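Local coordinates for protein minor fimbrium subunit Mfa5 (Porphyromonas gingivalis ATCC 33277, PDB 6TO1) that serves as an accessory, tip-located subunit of the minor (Mfa1, type V) fimbriae, which mediate biofilm formation and adhesion to host cells and other bacteria, at residues S135-G140 with M233-A238; A250-E255 with Y336-C341; D264-G269 with T275-N280; A314-D319 with A324-P329. All coordinates share one frame; numbering follows the deposited sequence.

Overall arrangement
All four contacts lie at one end of an elongated chain, in and around its von Willebrand factor type A domain. Interaction 1 is a buried polar site at the end of the parallel strand 227-234, organised by a magnesium ion. Interactions 2 and 4 belong to a separate small mixed sheet, where strands 326-327 and 336-338 are neighbours; both rely on edge-to-face aromatic pairs, but interaction 2 is mostly buried whereas interaction 4 reaches the surface at Pro-329. Interaction 3 packs a tyrosine on a helix, its centre about 12 Å from those of interactions 2 and 4. Asn-280 of interaction 3 and Asp-319 of interaction 4 share one calcium ion.

Interaction 1. Residues S135-G140 with M233-A238; sequences SSSMGG and MSDGLA. With MG (magnesium ion), chain B; PO4 (phosphate ion), chain C.
Ser-137 and Asp-235 meet through a short hydrogen bond in which Ser-137 OG gives its proton to Asp-235 OD2 at 2.6 Å, using the syn lone pair of the carboxylate. The same OG binds the magnesium ion at 2.1 Å, and Ser-135 OG binds it at an equal length. A chi1 near +60° in both serines (64° in Ser-137), with the 3-10 turn 136-138 bringing the residues close, faces both hydroxyls to the ion. Phosphate O4, waters 1 and 2 and Thr-207 complete six ligands; Ser-137 N also donates to O4, and Ser-136 OG to O1.

Asp-235 is a second-shell residue, linked to the ion through Ser-137 OG and through water 1, which donates to its OD1 at 2.6 Å; water 2 donates to Leu-237 O at 2.7 Å. The sulfur of Met-138 passes alongside the carboxylate, with SD 3.6 Å from Asp-235 OD2. Further out, Leu-237 N closes an Asx turn on OD1 and Arg-145 salt-bridges OD2. Asp-133 accepts hydrogen bonds from both segments, OD1 from Ser-135 OG and OD2 from Ser-234 OG.

The Asp-133, Ser-135, Ser-137 pattern with Thr-207 and Asp-235 matches the metal ion-dependent adhesion site of von Willebrand A domains. Phosphate, probably from the crystallisation liquor, fills a position that in related adhesion domains goes to an acidic ligand group; metal binding would probably make Ser-137 OG a stronger donor.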
loop_
_atom_site.group_PDB
_atom_site.type_symbol
_atom_site.label_atom_id
_atom_site.label_comp_id
_atom_site.label_asym_id
_atom_site.label_seq_id
_atom_site.Cartn_x
_atom_site.Cartn_y
_atom_site.Cartn_z
ATOM N N SER A 135 -0.279 33.998 -27.004
ATOM C CA SER A 135 -0.804 34.816 -28.092
ATOM C C SER A 135 -0.750 36.292 -27.714
ATOM O O SER A 135 -0.578 36.651 -26.558
ATOM C CB SER A 135 -2.245 34.411 -28.425
ATOM O OG SER A 135 -3.104 34.738 -27.348
ATOM N N SER A 136 -0.935 37.158 -28.713
ATOM C CA SER A 136 -0.778 38.599 -28.486
ATOM C C SER A 136 -1.813 39.153 -27.513
ATOM O O SER A 136 -1.530 40.125 -26.792
ATOM C CB SER A 136 -0.805 39.329 -29.849
ATOM O OG SER A 136 -2.119 39.636 -30.254
ATOM N N SER A 137 -2.988 38.519 -27.397
ATOM C CA SER A 137 -3.960 38.976 -26.413
ATOM C C SER A 137 -3.474 38.799 -24.984
ATOM O O SER A 137 -4.063 39.401 -24.066
ATOM C CB SER A 137 -5.287 38.226 -26.608
ATOM O OG SER A 137 -5.083 36.836 -26.355
ATOM N N MET A 138 -2.450 37.964 -24.770
ATOM C CA MET A 138 -1.815 37.791 -23.465
ATOM C C MET A 138 -0.713 38.824 -23.216
ATOM O O MET A 138 -0.141 38.851 -22.112
ATOM C CB MET A 138 -1.203 36.379 -23.323
ATOM C CG MET A 138 -2.181 35.204 -23.495
ATOM S SD MET A 138 -3.176 34.837 -22.045
ATOM C CE MET A 138 -1.977 34.160 -20.902
ATOM N N GLY A 139 -0.451 39.689 -24.194
ATOM C CA GLY A 139 0.591 40.698 -24.098
ATOM C C GLY A 139 0.105 42.124 -24.324
ATOM O O GLY A 139 -1.094 42.387 -24.262
ATOM N N GLY A 140 1.036 43.044 -24.582
ATOM C CA GLY A 140 0.687 44.450 -24.747
ATOM C C GLY A 140 -0.003 45.012 -23.535
ATOM O O GLY A 140 0.467 44.880 -22.397
ATOM N N MET A 233 -3.607 26.799 -20.048
ATOM C CA MET A 233 -3.528 28.115 -19.434
ATOM C C MET A 233 -3.725 29.133 -20.547
ATOM O O MET A 233 -2.841 29.315 -21.394
ATOM C CB MET A 233 -2.172 28.293 -18.740
ATOM C CG MET A 233 -2.025 27.369 -17.540
ATOM S SD MET A 233 -0.339 26.883 -17.112
ATOM C CE MET A 233 0.387 28.490 -16.813
ATOM N N SER A 234 -4.880 29.782 -20.572
ATOM C CA SER A 234 -5.224 30.608 -21.718
ATOM C C SER A 234 -6.145 31.727 -21.269
ATOM O O SER A 234 -6.839 31.605 -20.262
ATOM C CB SER A 234 -5.887 29.752 -22.810
ATOM O OG SER A 234 -6.382 30.586 -23.848
ATOM N N ASP A 235 -6.181 32.821 -22.040
ATOM C CA ASP A 235 -7.236 33.774 -21.707
ATOM C C ASP A 235 -8.576 33.382 -22.314
ATOM O O ASP A 235 -9.579 34.037 -22.018
ATOM C CB ASP A 235 -6.876 35.211 -22.091
ATOM C CG ASP A 235 -6.692 35.424 -23.573
ATOM O OD1 ASP A 235 -7.363 34.751 -24.412
ATOM O OD2 ASP A 235 -5.851 36.303 -23.901
ATOM N N GLY A 236 -8.624 32.325 -23.126
ATOM C CA GLY A 236 -9.877 31.680 -23.481
ATOM C C GLY A 236 -10.461 32.059 -24.826
ATOM O O GLY A 236 -11.453 31.435 -25.254
ATOM N N LEU A 237 -9.934 33.070 -25.491
ATOM C CA LEU A 237 -10.468 33.468 -26.790
ATOM C C LEU A 237 -9.625 32.881 -27.917
ATOM O O LEU A 237 -8.660 33.495 -28.379
ATOM C CB LEU A 237 -10.542 34.990 -26.878
ATOM C CG LEU A 237 -11.205 35.520 -28.150
ATOM C CD1 LEU A 237 -12.650 34.977 -28.209
ATOM C CD2 LEU A 237 -11.186 37.021 -28.275
ATOM N N ALA A 238 -10.010 31.694 -28.400
ATOM C CA ALA A 238 -9.297 31.093 -29.518
ATOM C C ALA A 238 -9.589 31.868 -30.797
ATOM O O ALA A 238 -10.709 32.326 -31.027
ATOM C CB ALA A 238 -9.671 29.611 -29.672
HETATM MG MG MG B . -5.044 35.329 -27.817
HETATM P P PO4 C . -4.519 36.949 -30.589
HETATM O O1 PO4 C . -3.155 37.368 -31.167
HETATM O O2 PO4 C . -5.069 35.776 -31.390
HETATM O O3 PO4 C . -5.455 38.128 -30.771
HETATM O O4 PO4 C . -4.425 36.670 -29.137
HETATM O O HOH W 1 -5.689 34.117 -26.319
HETATM O O HOH W 2 -7.084 35.722 -28.140
#

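Interaction 2. Residues A250-E255 with Y336-C341; sequences ADFIGE and YYYFPC
The ring of Phe-252 has Tyr-336 over one face, where CB of Tyr-336 makes a CH-pi contact 4.2 Å from the ring centroid, almost straight above the ring. At the edge of the same ring, near its plane, lies the backbone of the second segment: Tyr-337 O is 3.4 Å from Phe-252 CD1. The Tyr-336 ring turns its own edge to Phe-252, the planes standing at 88° with centroids 5.6 Å apart, which is a T-shaped pair. Its CD1 does the touching, 3.8 Å from Phe-252 CG.

Beyond the backbone, the far end of Phe-252 meets a second tyrosine. Here the roles reverse, for the edge of Phe-252 is directed at the face of Tyr-338, CZ lying 3.7 Å from Tyr-338 CE1 and displaced toward the rim. These planes are inclined by 60°, a less upright edge-to-face pair than the first. One phenylalanine thus presents a face to Tyr-336 and an edge to Tyr-338, making a three-membered aromatic cluster. A chi1 of -57° in Phe-252 sets CG beside the backbone N, opposite the carbonyl carbon, with the ring directed at the second segment. The hydroxyl of Tyr-338 hydrogen-bonds to Glu-328 OE1, which would limit the movement of that end of the ring.

Phe-252 begins strand 252-253, an outermost strand of the four-stranded mixed sheet, and the tyrosines sit on strand 336-338. Strand 296-298 runs between the two, pairing with Ile-253 and Tyr-337, so the cluster reaches across it; further along, Phe-339 packs on helix 262-272 through Val-266.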
loop_
_atom_site.group_PDB
_atom_site.type_symbol
_atom_site.label_atom_id
_atom_site.label_comp_id
_atom_site.label_asym_id
_atom_site.label_seq_id
_atom_site.Cartn_x
_atom_site.Cartn_y
_atom_site.Cartn_z
ATOM N N ALA A 250 -23.165 21.190 -42.968
ATOM C CA ALA A 250 -23.538 20.386 -41.813
ATOM C C ALA A 250 -22.455 20.373 -40.747
ATOM O O ALA A 250 -22.672 19.828 -39.668
ATOM C CB ALA A 250 -23.867 18.952 -42.231
ATOM N N ASP A 251 -21.305 20.968 -41.021
ATOM C CA ASP A 251 -20.227 21.077 -40.057
ATOM C C ASP A 251 -20.368 22.316 -39.182
ATOM O O ASP A 251 -19.456 22.624 -38.404
ATOM C CB ASP A 251 -18.903 21.077 -40.814
ATOM C CG ASP A 251 -18.665 19.779 -41.562
ATOM O OD1 ASP A 251 -19.170 18.731 -41.088
ATOM O OD2 ASP A 251 -17.957 19.804 -42.591
ATOM N N PHE A 252 -21.493 23.026 -39.300
ATOM C CA PHE A 252 -21.755 24.266 -38.588
ATOM C C PHE A 252 -23.094 24.120 -37.897
ATOM O O PHE A 252 -23.886 23.227 -38.230
ATOM C CB PHE A 252 -21.753 25.485 -39.526
ATOM C CG PHE A 252 -20.476 25.640 -40.274
ATOM C CD1 PHE A 252 -19.571 26.608 -39.925
ATOM C CD2 PHE A 252 -20.168 24.791 -41.336
ATOM C CE1 PHE A 252 -18.360 26.735 -40.607
ATOM C CE2 PHE A 252 -18.969 24.884 -42.002
ATOM C CZ PHE A 252 -18.063 25.872 -41.663
ATOM N N ILE A 253 -23.348 25.007 -36.936
ATOM C CA ILE A 253 -24.560 24.947 -36.133
ATOM C C ILE A 253 -24.974 26.351 -35.749
ATOM O O ILE A 253 -24.144 27.243 -35.604
ATOM C CB ILE A 253 -24.325 24.048 -34.894
ATOM C CG1 ILE A 253 -25.612 23.804 -34.103
ATOM C CG2 ILE A 253 -23.278 24.673 -33.950
ATOM C CD1 ILE A 253 -25.407 22.791 -32.980
ATOM N N GLY A 254 -26.286 26.535 -35.564
ATOM C CA GLY A 254 -26.839 27.802 -35.154
ATOM C C GLY A 254 -27.070 27.908 -33.650
ATOM O O GLY A 254 -26.798 26.992 -32.883
ATOM N N GLU A 255 -27.627 29.058 -33.263
ATOM C CA GLU A 255 -27.939 29.370 -31.873
ATOM C C GLU A 255 -28.666 28.214 -31.199
ATOM O O GLU A 255 -29.586 27.614 -31.770
ATOM C CB GLU A 255 -28.795 30.653 -31.810
ATOM C CG GLU A 255 -28.044 31.953 -32.106
ATOM C CD GLU A 255 -28.914 33.209 -32.093
ATOM O OE1 GLU A 255 -30.167 33.107 -32.205
ATOM O OE2 GLU A 255 -28.350 34.308 -31.980
ATOM N N TYR A 336 -21.781 31.443 -42.738
ATOM C CA TYR A 336 -21.144 30.350 -42.014
ATOM C C TYR A 336 -19.747 30.787 -41.594
ATOM O O TYR A 336 -19.022 31.392 -42.388
ATOM C CB TYR A 336 -21.043 29.088 -42.888
ATOM C CG TYR A 336 -22.386 28.559 -43.249
ATOM C CD1 TYR A 336 -22.880 27.425 -42.638
ATOM C CD2 TYR A 336 -23.201 29.226 -44.166
ATOM C CE1 TYR A 336 -24.141 26.941 -42.935
ATOM C CE2 TYR A 336 -24.464 28.754 -44.457
ATOM C CZ TYR A 336 -24.922 27.622 -43.853
ATOM O OH TYR A 336 -26.172 27.144 -44.154
ATOM N N TYR A 337 -19.365 30.455 -40.353
ATOM C CA TYR A 337 -18.124 30.953 -39.771
ATOM C C TYR A 337 -17.460 29.841 -38.987
ATOM O O TYR A 337 -18.122 29.196 -38.164
ATOM C CB TYR A 337 -18.366 32.135 -38.819
ATOM C CG TYR A 337 -19.084 33.267 -39.486
ATOM C CD1 TYR A 337 -18.377 34.318 -40.051
ATOM C CD2 TYR A 337 -20.454 33.244 -39.612
ATOM C CE1 TYR A 337 -19.022 35.336 -40.707
ATOM C CE2 TYR A 337 -21.112 34.257 -40.271
ATOM C CZ TYR A 337 -20.387 35.293 -40.811
ATOM O OH TYR A 337 -21.083 36.298 -41.473
ATOM N N TYR A 338 -16.166 29.616 -39.234
ATOM C CA TYR A 338 -15.391 28.772 -38.332
ATOM C C TYR A 338 -15.296 29.473 -36.978
ATOM O O TYR A 338 -15.213 30.703 -36.893
ATOM C CB TYR A 338 -14.007 28.479 -38.917
ATOM C CG TYR A 338 -14.079 27.738 -40.251
ATOM C CD1 TYR A 338 -14.239 26.356 -40.306
ATOM C CD2 TYR A 338 -14.007 28.439 -41.456
ATOM C CE1 TYR A 338 -14.338 25.696 -41.523
ATOM C CE2 TYR A 338 -14.062 27.783 -42.673
ATOM C CZ TYR A 338 -14.262 26.427 -42.702
ATOM O OH TYR A 338 -14.335 25.770 -43.911
ATOM N N PHE A 339 -15.335 28.680 -35.914
ATOM C CA PHE A 339 -15.450 29.146 -34.537
ATOM C C PHE A 339 -14.341 28.472 -33.742
ATOM O O PHE A 339 -14.536 27.381 -33.183
ATOM C CB PHE A 339 -16.849 28.817 -34.017
ATOM C CG PHE A 339 -17.129 29.267 -32.605
ATOM C CD1 PHE A 339 -16.410 30.287 -32.003
ATOM C CD2 PHE A 339 -18.139 28.657 -31.900
ATOM C CE1 PHE A 339 -16.683 30.674 -30.711
ATOM C CE2 PHE A 339 -18.435 29.030 -30.612
ATOM C CZ PHE A 339 -17.701 30.043 -30.006
ATOM N N PRO A 340 -13.145 29.068 -33.704
ATOM C CA PRO A 340 -12.017 28.376 -33.048
ATOM C C PRO A 340 -12.245 27.962 -31.613
ATOM O O PRO A 340 -11.697 26.925 -31.204
ATOM C CB PRO A 340 -10.866 29.393 -33.190
ATOM C CG PRO A 340 -11.110 29.967 -34.543
ATOM C CD PRO A 340 -12.648 30.139 -34.607
ATOM N N CYS A 341 -13.042 28.694 -30.823
ATOM C CA CYS A 341 -13.301 28.238 -29.473
ATOM C C CYS A 341 -13.975 26.864 -29.482
ATOM O O CYS A 341 -13.648 25.996 -28.668
ATOM C CB CYS A 341 -14.180 29.225 -28.709
ATOM S SG CYS A 341 -13.440 30.758 -28.148
#

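Interaction 3. Residues D264-G269 with T275-N280; sequences DLVIQG and TNYVSN. With CA (calcium ion), chain F.
A chi1 of -82° in Tyr-277 places CG opposite its carbonyl carbon, and a chi2 of -93° turns the ring broadside to helix 262-272. In Val-266 the first torsion, 78° for CG1, sends the other methyl, CG2, out beside its carbonyl carbon to meet the tyrosine. That methyl sits 3.8 Å from Tyr-277 CD1, and at much the same distance from CE1, so it touches one flank of the ring.

The carbonyl end of Gly-269 comes over a face of the ring on its other flank. Gly-269 O lies 3.3 Å from Tyr-277 CE2, and Gly-269 C is equally near that carbon, while Gly-269 CA lies over the same face, 3.8 Å from Tyr-277 CZ. Gly-269 has no side chain, and the ring rests directly on its main chain. Val-266 O lies over the same face, so the ring covers the single turn from Val-266 to Gly-269.

Helix 262-272 is followed almost at once by the short helix 274-277, whose last residue, Tyr-277, folds back on the first helix. The phenol oxygen extends past Gly-269 to water 3, at 2.7 Å from Tyr-277 OH; that water donates to Leu-265 O at 2.8 Å and bridges the tip of the ring to the helix backbone.

Leu-370 of helix 369-378 touches both Val-266 and Tyr-277. At Val-278 the chain leaves helical geometry; the backbones of Tyr-277 and Ser-279, on either side of it in sequence, bond to that of Leu-325. The chain then reaches Asn-280, whose OD1 binds the calcium ion at 2.8 Å.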
loop_
_atom_site.group_PDB
_atom_site.type_symbol
_atom_site.label_atom_id
_atom_site.label_comp_id
_atom_site.label_asym_id
_atom_site.label_seq_id
_atom_site.Cartn_x
_atom_site.Cartn_y
_atom_site.Cartn_z
ATOM N N ASP A 264 -24.032 30.759 -28.843
ATOM C CA ASP A 264 -24.909 31.911 -28.742
ATOM C C ASP A 264 -24.120 33.148 -28.366
ATOM O O ASP A 264 -24.397 34.239 -28.859
ATOM C CB ASP A 264 -26.016 31.631 -27.717
ATOM C CG ASP A 264 -26.896 30.435 -28.103
ATOM O OD1 ASP A 264 -26.343 29.347 -28.341
ATOM O OD2 ASP A 264 -28.155 30.596 -28.184
ATOM N N LEU A 265 -23.122 32.994 -27.497
ATOM C CA LEU A 265 -22.319 34.129 -27.075
ATOM C C LEU A 265 -21.527 34.721 -28.226
ATOM O O LEU A 265 -21.413 35.947 -28.340
ATOM C CB LEU A 265 -21.359 33.705 -25.963
ATOM C CG LEU A 265 -21.999 33.498 -24.595
ATOM C CD1 LEU A 265 -20.988 32.808 -23.661
ATOM C CD2 LEU A 265 -22.473 34.831 -24.033
ATOM N N VAL A 266 -20.910 33.875 -29.052
ATOM C CA VAL A 266 -20.083 34.424 -30.106
ATOM C C VAL A 266 -20.949 35.056 -31.176
ATOM O O VAL A 266 -20.556 36.055 -31.791
ATOM C CB VAL A 266 -19.135 33.360 -30.691
ATOM C CG1 VAL A 266 -19.809 32.405 -31.648
ATOM C CG2 VAL A 266 -18.003 34.041 -31.398
ATOM N N ILE A 267 -22.136 34.505 -31.420
ATOM C CA ILE A 267 -23.021 35.091 -32.422
ATOM C C ILE A 267 -23.515 36.446 -31.944
ATOM O O ILE A 267 -23.408 37.448 -32.653
ATOM C CB ILE A 267 -24.182 34.135 -32.746
ATOM C CG1 ILE A 267 -23.647 32.938 -33.531
ATOM C CG2 ILE A 267 -25.281 34.856 -33.550
ATOM C CD1 ILE A 267 -24.665 31.798 -33.728
ATOM N N GLN A 268 -24.038 36.505 -30.713
ATOM C CA GLN A 268 -24.477 37.785 -30.176
ATOM C C GLN A 268 -23.321 38.764 -30.112
ATOM O O GLN A 268 -23.496 39.952 -30.386
ATOM C CB GLN A 268 -25.090 37.625 -28.785
ATOM C CG GLN A 268 -25.664 38.912 -28.223
ATOM C CD GLN A 268 -26.918 39.357 -28.971
ATOM O OE1 GLN A 268 -27.962 38.735 -28.859
ATOM N NE2 GLN A 268 -26.800 40.417 -29.753
ATOM N N GLY A 269 -22.131 38.288 -29.733
ATOM C CA GLY A 269 -21.003 39.195 -29.616
ATOM C C GLY A 269 -20.630 39.789 -30.953
ATOM O O GLY A 269 -20.353 40.986 -31.066
ATOM N N THR A 275 -16.556 44.030 -35.911
ATOM C CA THR A 275 -15.166 44.095 -36.339
ATOM C C THR A 275 -14.207 43.582 -35.270
ATOM O O THR A 275 -13.015 43.432 -35.554
ATOM C CB THR A 275 -14.783 45.526 -36.754
ATOM O OG1 THR A 275 -14.897 46.398 -35.639
ATOM C CG2 THR A 275 -15.681 46.024 -37.873
ATOM N N ASN A 276 -14.692 43.312 -34.050
ATOM C CA ASN A 276 -13.857 42.680 -33.042
ATOM C C ASN A 276 -13.808 41.158 -33.225
ATOM O O ASN A 276 -12.842 40.509 -32.797
ATOM C CB ASN A 276 -14.387 42.978 -31.640
ATOM C CG ASN A 276 -14.089 44.396 -31.181
ATOM O OD1 ASN A 276 -13.426 45.163 -31.869
ATOM N ND2 ASN A 276 -14.569 44.738 -30.000
ATOM N N TYR A 277 -14.847 40.578 -33.827
ATOM C CA TYR A 277 -15.022 39.127 -33.889
ATOM C C TYR A 277 -14.667 38.522 -35.229
ATOM O O TYR A 277 -14.106 37.428 -35.270
ATOM C CB TYR A 277 -16.473 38.776 -33.590
ATOM C CG TYR A 277 -16.767 38.742 -32.129
ATOM C CD1 TYR A 277 -16.683 37.552 -31.426
ATOM C CD2 TYR A 277 -17.121 39.875 -31.448
ATOM C CE1 TYR A 277 -16.951 37.499 -30.098
ATOM C CE2 TYR A 277 -17.406 39.829 -30.077
ATOM C CZ TYR A 277 -17.291 38.644 -29.411
ATOM O OH TYR A 277 -17.548 38.549 -28.056
ATOM N N VAL A 278 -15.018 39.174 -36.336
ATOM C CA VAL A 278 -15.079 38.499 -37.625
ATOM C C VAL A 278 -13.838 38.834 -38.443
ATOM O O VAL A 278 -13.565 40.007 -38.721
ATOM C CB VAL A 278 -16.351 38.872 -38.394
ATOM C CG1 VAL A 278 -16.400 38.129 -39.691
ATOM C CG2 VAL A 278 -17.579 38.573 -37.565
ATOM N N SER A 279 -13.127 37.784 -38.862
ATOM C CA SER A 279 -11.993 37.854 -39.773
ATOM C C SER A 279 -12.154 38.934 -40.831
ATOM O O SER A 279 -12.994 38.807 -41.730
ATOM C CB SER A 279 -11.811 36.509 -40.473
ATOM O OG SER A 279 -12.973 36.178 -41.215
ATOM N N ASN A 280 -11.317 39.965 -40.747
ATOM C CA ASN A 280 -11.242 40.965 -41.807
ATOM C C ASN A 280 -9.893 41.669 -41.767
ATOM O O ASN A 280 -9.439 42.065 -40.692
ATOM C CB ASN A 280 -12.334 41.997 -41.662
ATOM C CG ASN A 280 -12.211 43.102 -42.715
ATOM O OD1 ASN A 280 -12.069 42.812 -43.909
ATOM N ND2 ASN A 280 -12.207 44.359 -42.269
HETATM CA CA CA F . -10.419 43.732 -45.956
HETATM O O HOH W 3 -19.276 36.880 -26.786
#

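Interaction 4. Residues A314-D319 with A324-P329; sequences ARITFD and ALVYEP. With CA (calcium ion), chain F.
Water 4 ties Thr-317 to Tyr-327, donating to Tyr-327 O at 2.7 Å and to Thr-317 O at 2.8 Å; the segments have no direct hydrogen bond, and this water joins their main chains. Close by, the same Tyr-327 O lies 3.5 Å from Phe-318 CB.

The side chains then pair off. Phe-318 and Tyr-327 run alongside one another in the same direction, both with CG opposite the backbone N (chi1 172° in Phe-318). The Tyr-327 ring turns its CD2 edge to a face of Phe-318, 3.5 Å from Phe-318 CE1 and off-centre on the ring, with centroids 5.0 Å apart and planes at 76°: an edge-to-face pair. Pro-329 CD adds an oblique van der Waals contact to Phe-318 CD1 at 3.8 Å. At the other end, Val-326 CG1 fits against the peptide linking Thr-317 and Phe-318, and reaches Ile-316 CG2 at 3.9 Å.

Outside the pair, Asn-289 holds the hydroxyl of Tyr-327, and Val-326 and Glu-328 pair with Tyr-338 and Tyr-336 of the next strand. Next to Phe-318, Asp-319 OD2 binds the calcium ion at 2.6 Å, together with ligands from Asn-280, Asn-281, Thr-284 and Leu-286. The contact thus packs an irregular, metal-bound loop against the outermost strand 326-327 of the small mixed sheet, beside a calcium site built from loops.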
loop_
_atom_site.group_PDB
_atom_site.type_symbol
_atom_site.label_atom_id
_atom_site.label_comp_id
_atom_site.label_asym_id
_atom_site.label_seq_id
_atom_site.Cartn_x
_atom_site.Cartn_y
_atom_site.Cartn_z
ATOM N N ALA A 314 -0.962 24.690 -39.793
ATOM C CA ALA A 314 -1.979 25.112 -40.741
ATOM C C ALA A 314 -3.052 25.946 -40.043
ATOM O O ALA A 314 -3.319 25.802 -38.845
ATOM C CB ALA A 314 -2.625 23.907 -41.425
ATOM N N ARG A 315 -3.682 26.811 -40.829
ATOM C CA ARG A 315 -4.671 27.750 -40.339
ATOM C C ARG A 315 -5.851 27.790 -41.297
ATOM O O ARG A 315 -5.721 27.434 -42.469
ATOM C CB ARG A 315 -4.128 29.185 -40.278
ATOM C CG ARG A 315 -2.867 29.395 -39.576
ATOM C CD ARG A 315 -2.307 30.742 -40.026
ATOM N NE ARG A 315 -3.139 31.837 -39.556
ATOM C CZ ARG A 315 -3.143 33.064 -40.061
ATOM N NH1 ARG A 315 -2.341 33.381 -41.077
ATOM N NH2 ARG A 315 -3.955 33.971 -39.546
ATOM N N ILE A 316 -6.995 28.278 -40.805
ATOM C CA ILE A 316 -8.101 28.709 -41.657
ATOM C C ILE A 316 -8.127 30.225 -41.652
ATOM O O ILE A 316 -8.174 30.836 -40.580
ATOM C CB ILE A 316 -9.463 28.194 -41.162
ATOM C CG1 ILE A 316 -9.471 26.685 -41.088
ATOM C CG2 ILE A 316 -10.581 28.726 -42.070
ATOM C CD1 ILE A 316 -10.859 26.124 -40.715
ATOM N N THR A 317 -8.126 30.835 -42.842
ATOM C CA THR A 317 -8.138 32.280 -42.939
ATOM C C THR A 317 -9.225 32.702 -43.918
ATOM O O THR A 317 -9.758 31.901 -44.695
ATOM C CB THR A 317 -6.780 32.863 -43.370
ATOM O OG1 THR A 317 -6.373 32.261 -44.598
ATOM C CG2 THR A 317 -5.756 32.586 -42.297
ATOM N N PHE A 318 -9.596 33.961 -43.787
ATOM C CA PHE A 318 -10.363 34.685 -44.787
ATOM C C PHE A 318 -9.648 36.013 -44.956
ATOM O O PHE A 318 -9.321 36.652 -43.953
ATOM C CB PHE A 318 -11.802 34.943 -44.349
ATOM C CG PHE A 318 -12.545 35.855 -45.313
ATOM C CD1 PHE A 318 -13.023 35.352 -46.498
ATOM C CD2 PHE A 318 -12.704 37.200 -45.027
ATOM C CE1 PHE A 318 -13.687 36.167 -47.390
ATOM C CE2 PHE A 318 -13.373 38.035 -45.919
ATOM C CZ PHE A 318 -13.862 37.505 -47.084
ATOM N N ASP A 319 -9.394 36.441 -46.199
ATOM C CA ASP A 319 -8.769 37.764 -46.423
ATOM C C ASP A 319 -7.385 37.824 -45.774
ATOM O O ASP A 319 -6.939 38.876 -45.298
ATOM C CB ASP A 319 -9.682 38.869 -45.875
ATOM C CG ASP A 319 -9.331 40.292 -46.386
ATOM O OD1 ASP A 319 -8.717 40.441 -47.452
ATOM O OD2 ASP A 319 -9.701 41.281 -45.703
ATOM N N ALA A 324 -11.913 35.323 -33.907
ATOM C CA ALA A 324 -12.872 34.566 -33.098
ATOM C C ALA A 324 -13.905 33.877 -33.969
ATOM O O ALA A 324 -14.383 32.785 -33.626
ATOM C CB ALA A 324 -13.561 35.493 -32.102
ATOM N N LEU A 325 -14.243 34.485 -35.108
ATOM C CA LEU A 325 -15.034 33.853 -36.157
ATOM C C LEU A 325 -14.295 34.050 -37.471
ATOM O O LEU A 325 -13.798 35.153 -37.746
ATOM C CB LEU A 325 -16.431 34.439 -36.255
ATOM C CG LEU A 325 -17.387 34.127 -35.101
ATOM C CD1 LEU A 325 -18.682 34.893 -35.367
ATOM C CD2 LEU A 325 -17.608 32.648 -34.928
ATOM N N VAL A 326 -14.207 32.992 -38.276
ATOM C CA VAL A 326 -13.561 33.068 -39.584
ATOM C C VAL A 326 -14.605 32.776 -40.656
ATOM O O VAL A 326 -15.108 31.650 -40.788
ATOM C CB VAL A 326 -12.370 32.121 -39.700
ATOM C CG1 VAL A 326 -11.617 32.379 -41.051
ATOM C CG2 VAL A 326 -11.405 32.314 -38.562
ATOM N N TYR A 327 -14.919 33.793 -41.437
ATOM C CA TYR A 327 -15.907 33.683 -42.498
ATOM C C TYR A 327 -15.509 32.631 -43.522
ATOM O O TYR A 327 -14.347 32.546 -43.917
ATOM C CB TYR A 327 -16.040 35.068 -43.149
ATOM C CG TYR A 327 -17.009 35.174 -44.280
ATOM C CD1 TYR A 327 -18.298 34.694 -44.167
ATOM C CD2 TYR A 327 -16.628 35.799 -45.475
ATOM C CE1 TYR A 327 -19.190 34.803 -45.236
ATOM C CE2 TYR A 327 -17.502 35.916 -46.527
ATOM C CZ TYR A 327 -18.781 35.421 -46.399
ATOM O OH TYR A 327 -19.638 35.554 -47.460
ATOM N N GLU A 328 -16.485 31.810 -43.924
ATOM C CA GLU A 328 -16.337 30.775 -44.948
ATOM C C GLU A 328 -17.122 31.247 -46.176
ATOM O O GLU A 328 -18.350 31.067 -46.249
ATOM C CB GLU A 328 -16.858 29.426 -44.442
ATOM C CG GLU A 328 -16.870 28.305 -45.476
ATOM C CD GLU A 328 -15.584 28.210 -46.279
ATOM O OE1 GLU A 328 -14.652 27.475 -45.869
ATOM O OE2 GLU A 328 -15.501 28.887 -47.328
ATOM N N PRO A 329 -16.475 31.907 -47.136
ATOM C CA PRO A 329 -17.227 32.515 -48.253
ATOM C C PRO A 329 -17.798 31.513 -49.240
ATOM O O PRO A 329 -18.603 31.899 -50.105
ATOM C CB PRO A 329 -16.183 33.420 -48.921
ATOM C CG PRO A 329 -14.866 32.733 -48.643
ATOM C CD PRO A 329 -15.028 32.213 -47.210
HETATM CA CA CA F . -10.419 43.732 -45.956
HETATM O O HOH W 4 -12.345 30.854 -44.650
#